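Local coordinates for stage II sporulation E family protein (Thermanaerovibrio acidaminovorans, PDB 3RNR) that is of unknown function but, as a PP2C-family relative of SpoIIE, probably removes phosphate from phosphorylated serine or threonine in proteins, at residues V15-G20 against N203-L208; G71-V76 against G92-Y97; V163-Y168 against P199-A204. One frame throughout, in Å; residues are numbered along the deposited sequence.

Contact 1 of 3, residues V15-G20 against N203-L208; sequences VVDGMG and NATLAL
The two sheets of a PP2C-type beta sandwich face each other here: strand 15-18 belongs to one, strand 205-208 to the other, and they run close to antiparallel, 156° apart, with axes 7.7 Å apart. Val15 carries the apolar half. From its CB, CG1 extends anti to the carbonyl carbon and reaches across to the opposing strand, while CG2 occupies the crowded position between N and C. The methyl Val15 CG1 rests on the backbone 3.9 Å from Thr205 O. Among side chains, Val15 CG1 meets Ala207 CB at 4.0 Å and Thr205 CG2 at 4.1 Å.

Farther along, the contact turns polar. A water donates to Asp17 OD1 at 2.9 Å and to Thr205 OG1 at 3.0 Å, bridging two side chains that do not bond each other directly. Neither depends on it alone: Asp17 OD1 also meets Ser164 OG and the guanidinium of Arg169, and Thr205 OG1 meets Arg169 and Asp174.

Asp17 opens the DGMGG sequence, which in PP2C relatives supplies a metal-binding aspartate; in this crystal its OD2 bonds a glycerol. The chemistry implies a buried carboxylate whose OD1 is fixed from the opposite sheet and whose charge Arg169 would help to balance.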
loop_
_atom_site.group_PDB
_atom_site.type_symbol
_atom_site.label_atom_id
_atom_site.label_comp_id
_atom_site.label_asym_id
_atom_site.label_seq_id
_atom_site.Cartn_x
_atom_site.Cartn_y
_atom_site.Cartn_z
ATOM N N VAL B 15 6.545 4.289 -4.673
ATOM C CA VAL B 15 7.807 3.951 -4.044
ATOM C C VAL B 15 8.362 5.209 -3.414
ATOM O O VAL B 15 8.238 6.303 -3.979
ATOM C CB VAL B 15 8.842 3.371 -5.054
ATOM C CG1 VAL B 15 8.392 1.985 -5.553
ATOM C CG2 VAL B 15 9.067 4.342 -6.246
ATOM N N VAL B 16 8.980 5.053 -2.251
ATOM C CA VAL B 16 9.575 6.172 -1.527
ATOM C C VAL B 16 10.919 5.738 -0.955
ATOM O O VAL B 16 11.022 4.652 -0.397
ATOM C CB VAL B 16 8.691 6.595 -0.329
ATOM C CG1 VAL B 16 9.333 7.763 0.395
ATOM C CG2 VAL B 16 7.282 6.995 -0.795
ATOM N N ASP B 17 11.947 6.569 -1.089
ATOM C CA ASP B 17 13.203 6.276 -0.386
ATOM C C ASP B 17 13.833 7.472 0.299
ATOM O O ASP B 17 13.920 8.554 -0.278
ATOM C CB ASP B 17 14.206 5.589 -1.308
ATOM C CG ASP B 17 14.245 4.086 -1.087
ATOM O OD1 ASP B 17 13.908 3.331 -2.023
ATOM O OD2 ASP B 17 14.595 3.683 0.033
ATOM N N GLY B 18 14.280 7.284 1.536
ATOM C CA GLY B 18 14.920 8.378 2.247
ATOM C C GLY B 18 16.212 8.745 1.546
ATOM O O GLY B 18 16.802 7.909 0.846
HETATM N N MSE B 19 16.675 9.975 1.747
HETATM C CA MSE B 19 17.903 10.408 1.094
HETATM C C MSE B 19 18.991 9.993 2.069
HETATM O O MSE B 19 19.149 10.588 3.142
HETATM C CB MSE B 19 17.944 11.941 0.970
HETATM C CG MSE B 19 16.848 12.587 0.123
HETATM SE SE MSE B 19 17.412 12.644 -1.694
HETATM C CE MSE B 19 18.643 14.159 -1.620
ATOM N N GLY B 20 19.784 9.008 1.668
ATOM C CA GLY B 20 20.731 8.391 2.577
ATOM C C GLY B 20 21.943 9.255 2.861
ATOM O O GLY B 20 22.661 9.016 3.829
ATOM N N ASN B 203 18.789 -4.571 -7.169
ATOM C CA ASN B 203 18.256 -4.313 -5.828
ATOM C C ASN B 203 17.098 -3.301 -5.783
ATOM O O ASN B 203 16.710 -2.829 -4.705
ATOM C CB ASN B 203 19.366 -3.981 -4.821
ATOM C CG ASN B 203 20.094 -2.699 -5.157
ATOM O OD1 ASN B 203 19.828 -2.066 -6.182
ATOM N ND2 ASN B 203 21.016 -2.296 -4.282
ATOM N N ALA B 204 16.603 -2.911 -6.958
ATOM C CA ALA B 204 15.565 -1.884 -7.044
ATOM C C ALA B 204 14.313 -2.205 -6.242
ATOM O O ALA B 204 13.928 -3.361 -6.119
ATOM C CB ALA B 204 15.182 -1.629 -8.508
ATOM N N THR B 205 13.670 -1.167 -5.714
ATOM C CA THR B 205 12.354 -1.318 -5.106
ATOM C C THR B 205 11.323 -1.007 -6.179
ATOM O O THR B 205 11.461 -0.012 -6.895
ATOM C CB THR B 205 12.188 -0.379 -3.878
ATOM O OG1 THR B 205 13.097 -0.786 -2.845
ATOM C CG2 THR B 205 10.783 -0.453 -3.322
ATOM N N LEU B 206 10.305 -1.863 -6.301
ATOM C CA LEU B 206 9.373 -1.808 -7.423
ATOM C C LEU B 206 7.943 -1.858 -6.942
ATOM O O LEU B 206 7.631 -2.564 -5.977
ATOM C CB LEU B 206 9.590 -3.008 -8.362
ATOM C CG LEU B 206 10.944 -3.222 -9.031
ATOM C CD1 LEU B 206 10.898 -4.477 -9.896
ATOM C CD2 LEU B 206 11.342 -1.997 -9.866
ATOM N N ALA B 207 7.077 -1.113 -7.619
ATOM C CA ALA B 207 5.644 -1.228 -7.408
ATOM C C ALA B 207 4.974 -1.018 -8.749
ATOM O O ALA B 207 5.442 -0.229 -9.581
ATOM C CB ALA B 207 5.143 -0.210 -6.395
ATOM N N LEU B 208 3.874 -1.722 -8.974
ATOM C CA LEU B 208 3.244 -1.638 -10.279
ATOM C C LEU B 208 1.743 -1.808 -10.241
ATOM O O LEU B 208 1.192 -2.434 -9.334
ATOM C CB LEU B 208 3.869 -2.650 -11.237
ATOM C CG LEU B 208 3.740 -4.101 -10.831
ATOM C CD1 LEU B 208 2.596 -4.745 -11.600
ATOM C CD2 LEU B 208 5.056 -4.820 -11.121
HETATM O O HOH W 1 12.979 1.004 -0.498
#

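Contact 2 of 3, residues G71-V76 against G92-Y97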
loop_
_atom_site.group_PDB
_atom_site.type_symbol
_atom_site.label_atom_id
_atom_site.label_comp_id
_atom_site.label_asym_id
_atom_site.label_seq_id
_atom_site.Cartn_x
_atom_site.Cartn_y
_atom_site.Cartn_z
ATOM N N GLY B 71 15.241 14.310 3.821
ATOM C CA GLY B 71 14.311 14.262 2.707
ATOM C C GLY B 71 14.142 12.883 2.122
ATOM O O GLY B 71 14.790 11.936 2.560
ATOM N N ALA B 72 13.277 12.772 1.114
ATOM C CA ALA B 72 13.061 11.499 0.450
ATOM C C ALA B 72 12.808 11.764 -1.021
ATOM O O ALA B 72 12.503 12.889 -1.401
ATOM C CB ALA B 72 11.857 10.774 1.081
ATOM N N THR B 73 12.925 10.731 -1.848
ATOM C CA THR B 73 12.545 10.840 -3.257
ATOM C C THR B 73 11.391 9.867 -3.423
ATOM O O THR B 73 11.232 8.956 -2.607
ATOM C CB THR B 73 13.687 10.430 -4.201
ATOM O OG1 THR B 73 14.125 9.106 -3.863
ATOM C CG2 THR B 73 14.863 11.385 -4.036
HETATM N N MSE B 74 10.552 10.074 -4.428
HETATM C CA MSE B 74 9.415 9.171 -4.589
HETATM C C MSE B 74 8.884 9.188 -6.014
HETATM O O MSE B 74 9.131 10.128 -6.762
HETATM C CB MSE B 74 8.302 9.572 -3.612
HETATM C CG MSE B 74 7.664 10.919 -3.930
HETATM SE SE MSE B 74 6.277 11.395 -2.654
HETATM C CE MSE B 74 4.985 10.011 -3.106
ATOM N N ALA B 75 8.153 8.142 -6.383
ATOM C CA ALA B 75 7.415 8.147 -7.631
ATOM C C ALA B 75 6.074 7.490 -7.348
ATOM O O ALA B 75 6.002 6.532 -6.578
ATOM C CB ALA B 75 8.175 7.383 -8.716
ATOM N N VAL B 76 5.022 8.003 -7.970
ATOM C CA VAL B 76 3.673 7.519 -7.690
ATOM C C VAL B 76 2.832 7.519 -8.968
ATOM O O VAL B 76 3.000 8.383 -9.841
ATOM C CB VAL B 76 3.013 8.371 -6.580
ATOM C CG1 VAL B 76 3.192 9.847 -6.868
ATOM C CG2 VAL B 76 1.542 8.022 -6.438
ATOM N N GLY B 92 12.737 13.754 -7.594
ATOM C CA GLY B 92 14.029 13.120 -7.398
ATOM C C GLY B 92 14.401 12.109 -8.465
ATOM O O GLY B 92 14.229 12.356 -9.662
ATOM N N ASP B 93 15.092 11.059 -8.046
ATOM C CA ASP B 93 15.618 10.057 -8.973
ATOM C C ASP B 93 14.789 8.774 -9.098
ATOM O O ASP B 93 15.249 7.818 -9.715
ATOM C CB ASP B 93 17.077 9.732 -8.656
ATOM C CG ASP B 93 17.232 9.114 -7.295
ATOM O OD1 ASP B 93 16.278 9.231 -6.509
ATOM O OD2 ASP B 93 18.285 8.508 -7.011
ATOM N N CYS B 94 13.638 8.696 -8.436
ATOM C CA CYS B 94 12.732 7.572 -8.690
ATOM C C CYS B 94 12.154 7.710 -10.093
ATOM O O CYS B 94 12.091 8.813 -10.625
ATOM C CB CYS B 94 11.614 7.521 -7.665
ATOM S SG CYS B 94 12.172 7.115 -6.015
ATOM N N ARG B 95 11.745 6.602 -10.706
ATOM C CA ARG B 95 11.364 6.651 -12.117
ATOM C C ARG B 95 9.996 6.042 -12.379
ATOM O O ARG B 95 9.562 5.134 -11.672
ATOM C CB ARG B 95 12.430 5.967 -12.988
ATOM C CG ARG B 95 13.815 6.607 -12.855
ATOM C CD ARG B 95 14.847 6.015 -13.806
ATOM N NE ARG B 95 15.104 4.580 -13.635
ATOM C CZ ARG B 95 15.809 4.044 -12.643
ATOM N NH1 ARG B 95 16.295 4.804 -11.667
ATOM N NH2 ARG B 95 16.008 2.737 -12.611
ATOM N N VAL B 96 9.324 6.556 -13.407
ATOM C CA VAL B 96 8.027 6.037 -13.832
ATOM C C VAL B 96 8.107 5.484 -15.256
ATOM O O VAL B 96 8.563 6.179 -16.164
ATOM C CB VAL B 96 6.949 7.131 -13.804
ATOM C CG1 VAL B 96 5.560 6.517 -14.108
ATOM C CG2 VAL B 96 6.953 7.855 -12.443
ATOM N N TYR B 97 7.654 4.244 -15.442
ATOM C CA TYR B 97 7.617 3.587 -16.752
ATOM C C TYR B 97 6.202 3.165 -17.138
ATOM O O TYR B 97 5.455 2.645 -16.312
ATOM C CB TYR B 97 8.495 2.328 -16.743
ATOM C CG TYR B 97 9.959 2.645 -16.567
ATOM C CD1 TYR B 97 10.787 2.825 -17.673
ATOM C CD2 TYR B 97 10.504 2.798 -15.303
ATOM C CE1 TYR B 97 12.142 3.140 -17.519
ATOM C CE2 TYR B 97 11.850 3.114 -15.136
ATOM C CZ TYR B 97 12.660 3.289 -16.247
ATOM O OH TYR B 97 13.991 3.599 -16.072
#
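Strand 85-91 hands the chain from one sheet of the sandwich to the other through Gly92-Cys94, and these residues and the start of strand 95-97 pack against 71-76 where the chain passes between the sheets. The touching parts run only 18° apart.

Apolar packing fills the middle. Ala75 CB sits against Cys94 CB at 3.6 Å and against Val96 CG2 at 4.0 Å, so one small methyl serves two residues of the other segment. Cys94 places SG anti to its carbonyl carbon, which lays Cys94 SG alongside strand 72-76, 3.7 Å from Met74 CA. Thr73 CG2 comes down on the backbone itself, 3.9 Å from Gly92 CA; the backbone angles of Gly92 are ones that call for glycine, and its bare CA lets the methyl approach.

Polar contacts gather at one end. Asp93 starts away from 71-76, but its CG takes the crowded position between N and C and brings Asp93 OD1 back to Thr73 OG1, a weak pairing at 3.4 Å in which the hydroxyl proton has a competing acceptor. The stronger partner of both oxygens is the Tyr168 hydroxyl. Cys94 SG also comes close to Thr73 OG1, at 3.5 Å.

Within 92-97, Arg95 and Tyr97 stand away from this interface. Arg95 NE gives its N-H to Tyr97 OH at 2.9 Å (151°), and the hydroxyl lies in the guanidinium plane, at its edge. Of the other nitrogens, NH1 turns to Asp165 and NH2 to the carbonyl of Pro199.

Taken together, the chemistry implies a closely packed, largely apolar join between the sheets, closed at one end by a small carboxylate-hydroxyl cluster in which the charge of Asp93 could polarise the Tyr168 hydroxyl.

Contact 3 of 3, residues V163-Y168 against P199-A204; sequences VSDGVY and PYQDNA
At one end of the PP2C beta sandwich, the Ser164-Asp165-Gly166 sequence at the end of strand 159-164 meets a type I beta turn, Gln201 to Ala204, that leads into strand 205-210; in PP2C relatives such SDG and DN sequences border the metal site. Asp165 is the centre of the contact. Its CG sits in the crowded position between N and C (chi1 68°), which aims OD2 at the start of the turn. There the anti lone pair of Asp165 OD2 receives the N-H of Gln201 N at 2.9 Å, fairly straight at 154°. OD1 is held from another direction, by a salt bridge to Arg95.

Gln201 bends at chi2, folding its chain over the carboxylate with Gln201 CG 3.3 Å from Asp165 OD2 and the amide plane turned 58° from the carboxylate plane. Tyr200 also uses the crowded rotamer: Tyr200 CB packs 3.6 Å from Val163 CG1, while the ring leads away and its OH is hydrogen-bonded to Glu194. Val163 holds CG1 anti to its own N, and Val163 CG1 also touches Ala204 CB at 3.9 Å. A water donates to Asp165 O at 2.9 Å and, within the turn, to Asn203 OD1 at 2.6 Å.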
loop_
_atom_site.group_PDB
_atom_site.type_symbol
_atom_site.label_atom_id
_atom_site.label_comp_id
_atom_site.label_asym_id
_atom_site.label_seq_id
_atom_site.Cartn_x
_atom_site.Cartn_y
_atom_site.Cartn_z
ATOM N N VAL B 163 9.837 2.879 -9.789
ATOM C CA VAL B 163 11.118 2.273 -9.422
ATOM C C VAL B 163 11.936 3.210 -8.551
ATOM O O VAL B 163 12.077 4.381 -8.900
ATOM C CB VAL B 163 11.984 2.067 -10.674
ATOM C CG1 VAL B 163 13.227 1.262 -10.329
ATOM C CG2 VAL B 163 11.197 1.396 -11.759
ATOM N N SER B 164 12.448 2.710 -7.422
ATOM C CA SER B 164 13.474 3.416 -6.646
ATOM C C SER B 164 14.694 2.524 -6.526
ATOM O O SER B 164 14.635 1.439 -5.947
ATOM C CB SER B 164 12.939 3.725 -5.250
ATOM O OG SER B 164 13.955 4.252 -4.418
ATOM N N ASP B 165 15.732 2.885 -7.257
ATOM C CA ASP B 165 17.065 2.290 -7.185
ATOM C C ASP B 165 18.305 3.030 -6.673
ATOM O O ASP B 165 19.405 2.609 -7.025
ATOM C CB ASP B 165 17.346 1.349 -8.361
ATOM C CG ASP B 165 17.465 2.072 -9.643
ATOM O OD1 ASP B 165 17.417 3.320 -9.604
ATOM O OD2 ASP B 165 17.629 1.393 -10.674
ATOM N N GLY B 166 18.158 4.234 -6.120
ATOM C CA GLY B 166 19.316 5.080 -5.840
ATOM C C GLY B 166 20.386 4.421 -4.980
ATOM O O GLY B 166 20.090 3.593 -4.130
ATOM N N VAL B 167 21.643 4.789 -5.198
ATOM C CA VAL B 167 22.739 4.186 -4.450
ATOM C C VAL B 167 22.687 4.583 -2.971
ATOM O O VAL B 167 23.195 3.864 -2.104
ATOM C CB VAL B 167 24.108 4.584 -5.055
ATOM C CG1 VAL B 167 24.314 6.092 -4.956
ATOM C CG2 VAL B 167 25.238 3.839 -4.367
ATOM N N TYR B 168 22.055 5.725 -2.702
ATOM C CA TYR B 168 21.991 6.326 -1.367
ATOM C C TYR B 168 21.057 5.589 -0.394
ATOM O O TYR B 168 20.966 5.948 0.777
ATOM C CB TYR B 168 21.549 7.796 -1.482
ATOM C CG TYR B 168 20.225 7.986 -2.208
ATOM C CD1 TYR B 168 19.015 7.717 -1.572
ATOM C CD2 TYR B 168 20.187 8.420 -3.532
ATOM C CE1 TYR B 168 17.797 7.873 -2.240
ATOM C CE2 TYR B 168 18.971 8.580 -4.208
ATOM C CZ TYR B 168 17.788 8.310 -3.551
ATOM O OH TYR B 168 16.593 8.465 -4.208
ATOM N N PRO B 199 15.157 -1.798 -16.871
ATOM C CA PRO B 199 15.788 -0.482 -16.725
ATOM C C PRO B 199 15.983 -0.095 -15.257
ATOM O O PRO B 199 15.568 0.986 -14.858
ATOM C CB PRO B 199 14.777 0.456 -17.392
ATOM C CG PRO B 199 13.459 -0.189 -17.122
ATOM C CD PRO B 199 13.714 -1.697 -17.146
ATOM N N TYR B 200 16.657 -0.942 -14.482
ATOM C CA TYR B 200 16.854 -0.673 -13.055
ATOM C C TYR B 200 17.765 -1.712 -12.425
ATOM O O TYR B 200 18.008 -2.769 -13.005
ATOM C CB TYR B 200 15.516 -0.642 -12.307
ATOM C CG TYR B 200 14.586 -1.808 -12.593
ATOM C CD1 TYR B 200 14.803 -3.064 -12.023
ATOM C CD2 TYR B 200 13.472 -1.645 -13.411
ATOM C CE1 TYR B 200 13.944 -4.131 -12.286
ATOM C CE2 TYR B 200 12.609 -2.696 -13.674
ATOM C CZ TYR B 200 12.849 -3.932 -13.115
ATOM O OH TYR B 200 11.988 -4.967 -13.382
ATOM N N GLN B 201 18.294 -1.389 -11.250
ATOM C CA GLN B 201 19.310 -2.227 -10.621
ATOM C C GLN B 201 18.652 -3.477 -10.060
ATOM O O GLN B 201 17.456 -3.478 -9.792
ATOM C CB GLN B 201 20.023 -1.464 -9.499
ATOM C CG GLN B 201 20.521 -0.073 -9.886
ATOM C CD GLN B 201 21.476 -0.094 -11.063
ATOM O OE1 GLN B 201 22.537 -0.710 -11.002
ATOM N NE2 GLN B 201 21.099 0.581 -12.146
ATOM N N ASP B 202 19.442 -4.531 -9.878
ATOM C CA ASP B 202 18.974 -5.781 -9.275
ATOM C C ASP B 202 18.344 -5.590 -7.895
ATOM O O ASP B 202 17.477 -6.359 -7.486
ATOM C CB ASP B 202 20.139 -6.774 -9.152
ATOM C CG ASP B 202 20.485 -7.436 -10.467
ATOM O OD1 ASP B 202 19.678 -7.325 -11.415
ATOM O OD2 ASP B 202 21.555 -8.082 -10.547
ATOM N N ASN B 203 18.789 -4.571 -7.169
ATOM C CA ASN B 203 18.256 -4.313 -5.828
ATOM C C ASN B 203 17.098 -3.301 -5.783
ATOM O O ASN B 203 16.710 -2.829 -4.705
ATOM C CB ASN B 203 19.366 -3.981 -4.821
ATOM C CG ASN B 203 20.094 -2.699 -5.157
ATOM O OD1 ASN B 203 19.828 -2.066 -6.182
ATOM N ND2 ASN B 203 21.016 -2.296 -4.282
ATOM N N ALA B 204 16.603 -2.911 -6.958
ATOM C CA ALA B 204 15.565 -1.884 -7.044
ATOM C C ALA B 204 14.313 -2.205 -6.242
ATOM O O ALA B 204 13.928 -3.361 -6.119
ATOM C CB ALA B 204 15.182 -1.629 -8.508
HETATM O O HOH W 2 20.991 0.265 -6.507
#

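The three contacts illustrate how a sandwich is tied together between and along its sheets. Contacts 1 and 2 join the two sheets, and their first segments lie on neighbouring strands, 10-18 and 72-80; contact 3 belongs to the second sheet, where strands 95-100, 159-164 and 205-210 run side by side. Their centres lie about 7 Å (1 and 3), 8 Å (1 and 2) and 11 Å (2 and 3) apart. Along the chain, contact 2 is nested within the long stretch of chain closed by contact 1, contact 3 follows it, and 1 and 3 share Asn203 and Ala204. Sequence-distant aspartate motifs thus converge at one end of the fold, consistent with a PP2C active site.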